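Local coordinates for protein queuine lyase ([Clostridium] spiroforme DSM 1552, PDB 6P78) that binds S-adenosylmethionine and queuine beside a [4Fe-4S] cluster and probably cleaves a C-N bond of queuine by radical SAM chemistry, at residues N148-M151 against R152-L156. Residues are numbered along the deposited sequence; the frame is centred on the assembly and turned at random. Where two conformers were deposited one is given.
Sequences NDEM and RNNVL
A short helix, 149-155, in the radical SAM core is capped by Asn148 and widens into a pi-type turn over 152-155, where Met151 meets Val155 and Leu156. Asn148 is the N-cap: its OD1 lies 2.9 Å from Met151 N and accepts in the carbonyl plane at a nearly straight N-H...O angle of 166°. Asparagine suits this place because its short amide reaches back to an N-H of the first turn, which has no carbonyl of a preceding helical turn to bond. The backbone then runs in ordinary i to i+4 steps, Asn148 O receiving Arg152 N, Asp149 O Asn153 N and Glu150 O Asn154 N, with Val155 N added weakly at Glu150 O. Met151 O accepts both Val155 N, from above the carbonyl plane at 3.3 Å, and Leu156 N, five residues on, almost head-on at 2.9 Å; this shorter, straighter bond gives the widening.

Asp149 and Arg152 run side by side, and OD1 meets NH2 at 2.8 Å in a salt bridge. The contact is made from above the carboxylate, whose plane stands 81° from the guanidinium. An acidic group in the first turn probably also interacts well with the helix dipole. A bend at chi3 (68°) folds the arginine back, laying one guanidinium face against Asp149 CA; its long chain and several N-H groups let NH1 also bond Thr146 O and NE Ile160 O, fixing the group's rotation.

Methionine's flexible thioether fits the buried flank. In one of two modelled conformers, SD rests 3.9 Å from Val155 CB and CE 4.2 Å from Leu156 CD2.

Met151 also packs on Ile181, Gln184 and Met188, the last on helix 186-199. On another flank, Arg152 and Asn153 tie the helix, which follows strand 137-141, to the segment around Ile160. Leu156 lies beside Glu145, which binds S-adenosylmethionine, its side chain about 8 Å from the cofactor itself.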
ATOM      1  N   ASN A 148      10.675 -13.491  -1.302  1.00 22.64           N
ATOM      2  CA  ASN A 148      10.858 -14.929  -1.115  1.00 22.54           C
ATOM      3  C   ASN A 148       9.546 -15.653  -1.431  1.00 25.95           C
ATOM      4  O   ASN A 148       8.516 -15.431  -0.782  1.00 21.31           O
ATOM      5  CB  ASN A 148      11.340 -15.223   0.307  1.00 23.44           C
ATOM      6  CG  ASN A 148      11.579 -16.672   0.537  1.00 26.77           C
ATOM      7  OD1 ASN A 148      10.663 -17.427   0.867  1.00 22.61           O
ATOM      8  ND2 ASN A 148      12.827 -17.093   0.362  1.00 31.88           N
ATOM      9  N   ASP A 149       9.572 -16.493  -2.472  1.00 22.22           N
ATOM     10  CA  ASP A 149       8.331 -17.069  -2.993  1.00 20.76           C
ATOM     11  C   ASP A 149       7.607 -17.898  -1.938  1.00 21.00           C
ATOM     12  O   ASP A 149       6.390 -17.777  -1.756  1.00 20.93           O
ATOM     13  CB  ASP A 149       8.631 -17.955  -4.203  1.00 21.95           C
ATOM     14  CG  ASP A 149       9.144 -17.183  -5.397  1.00 34.83           C
ATOM     15  OD1 ASP A 149       9.051 -15.928  -5.427  1.00 31.16           O
ATOM     16  OD2 ASP A 149       9.655 -17.861  -6.320  1.00 43.12           O
ATOM     17  N   GLU A 150       8.348 -18.759  -1.227  1.00 23.54           N
ATOM     18  CA  GLU A 150       7.689 -19.652  -0.278  1.00 23.90           C
ATOM     19  C   GLU A 150       7.118 -18.896   0.916  1.00 25.11           C
ATOM     20  O   GLU A 150       6.018 -19.214   1.388  1.00 24.31           O
ATOM     21  CB  GLU A 150       8.665 -20.728   0.178  1.00 25.76           C
ATOM     22  CG  GLU A 150       8.969 -21.719  -0.916  1.00 31.86           C
ATOM     23  CD  GLU A 150      10.121 -21.290  -1.803  1.00 39.48           C
ATOM     24  OE1 GLU A 150      10.635 -20.158  -1.653  1.00 34.76           O
ATOM     25  OE2 GLU A 150      10.527 -22.105  -2.661  1.00 45.46           O
ATOM     26  N   MET A 151       7.840 -17.915   1.448  1.00 23.62           N
ATOM     27  CA  MET A 151       7.263 -17.138   2.543  0.79 18.50           C
ATOM     28  C   MET A 151       6.044 -16.358   2.063  1.00 22.38           C
ATOM     29  O   MET A 151       5.018 -16.319   2.746  1.00 21.72           O
ATOM     30  CB  MET A 151       8.313 -16.197   3.141  0.79 20.92           C
ATOM     31  CG  MET A 151       7.797 -15.352   4.328  0.79 22.92           C
ATOM     32  SD  MET A 151       7.911 -16.240   5.900  0.79 29.18           S
ATOM     33  CE  MET A 151       7.182 -14.995   6.972  0.79 22.75           C
ATOM     34  N   ARG A 152       6.130 -15.765   0.873  1.00 18.48           N
ATOM     35  CA  ARG A 152       5.028 -14.948   0.368  1.00 16.47           C
ATOM     36  C   ARG A 152       3.770 -15.776   0.121  1.00 22.73           C
ATOM     37  O   ARG A 152       2.664 -15.366   0.489  1.00 18.80           O
ATOM     38  CB  ARG A 152       5.482 -14.212  -0.896  1.00 16.77           C
ATOM     39  CG  ARG A 152       4.409 -13.264  -1.501  1.00 19.69           C
ATOM     40  CD  ARG A 152       4.971 -12.589  -2.759  1.00 20.29           C
ATOM     41  NE  ARG A 152       5.198 -13.503  -3.892  1.00 17.84           N
ATOM     42  CZ  ARG A 152       6.397 -13.910  -4.295  1.00 17.53           C
ATOM     43  NH1 ARG A 152       7.519 -13.498  -3.671  1.00 18.48           N
ATOM     44  NH2 ARG A 152       6.490 -14.716  -5.338  1.00 21.02           N
ATOM     45  N   ASN A 153       3.909 -16.961  -0.468  1.00 17.37           N
ATOM     46  CA  ASN A 153       2.739 -17.705  -0.905  1.00 17.90           C
ATOM     47  C   ASN A 153       2.368 -18.872  -0.004  1.00 21.91           C
ATOM     48  O   ASN A 153       1.186 -19.213   0.076  1.00 25.54           O
ATOM     49  CB  ASN A 153       2.946 -18.199  -2.336  1.00 20.65           C
ATOM     50  CG  ASN A 153       2.908 -17.057  -3.324  1.00 25.18           C
ATOM     51  OD1 ASN A 153       2.117 -16.115  -3.162  1.00 23.25           O
ATOM     52  ND2 ASN A 153       3.760 -17.110  -4.337  1.00 22.45           N
ATOM     53  N   ASN A 154       3.322 -19.446   0.722  1.00 22.19           N
ATOM     54  CA  ASN A 154       3.028 -20.576   1.595  1.00 23.44           C
ATOM     55  C   ASN A 154       2.819 -20.179   3.049  1.00 31.27           C
ATOM     56  O   ASN A 154       2.207 -20.945   3.794  1.00 41.04           O
ATOM     57  CB  ASN A 154       4.155 -21.617   1.537  1.00 31.08           C
ATOM     58  CG  ASN A 154       4.338 -22.210   0.152  1.00 33.84           C
ATOM     59  OD1 ASN A 154       3.442 -22.125  -0.685  1.00 37.30           O
ATOM     60  ND2 ASN A 154       5.504 -22.838  -0.094  1.00 33.28           N
ATOM     61  N   VAL A 155       3.360 -19.052   3.491  1.00 23.85           N
ATOM     62  CA  VAL A 155       3.197 -18.590   4.865  1.00 24.39           C
ATOM     63  C   VAL A 155       2.214 -17.430   4.948  1.00 25.62           C
ATOM     64  O   VAL A 155       1.277 -17.456   5.744  1.00 27.50           O
ATOM     65  CB  VAL A 155       4.551 -18.194   5.485  1.00 21.83           C
ATOM     66  CG1 VAL A 155       4.362 -17.800   6.949  1.00 27.15           C
ATOM     67  CG2 VAL A 155       5.573 -19.335   5.367  1.00 23.83           C
ATOM     68  N   LEU A 156       2.423 -16.397   4.134  1.00 20.31           N
ATOM     69  CA  LEU A 156       1.580 -15.202   4.166  1.00 22.48           C
ATOM     70  C   LEU A 156       0.346 -15.336   3.287  1.00 24.38           C
ATOM     71  O   LEU A 156      -0.534 -14.467   3.349  1.00 23.77           O
ATOM     72  CB  LEU A 156       2.386 -13.980   3.712  1.00 20.20           C
ATOM     73  CG  LEU A 156       3.673 -13.725   4.519  1.00 24.49           C
ATOM     74  CD1 LEU A 156       4.389 -12.485   4.011  1.00 22.95           C
ATOM     75  CD2 LEU A 156       3.355 -13.600   6.005  1.00 23.88           C
TER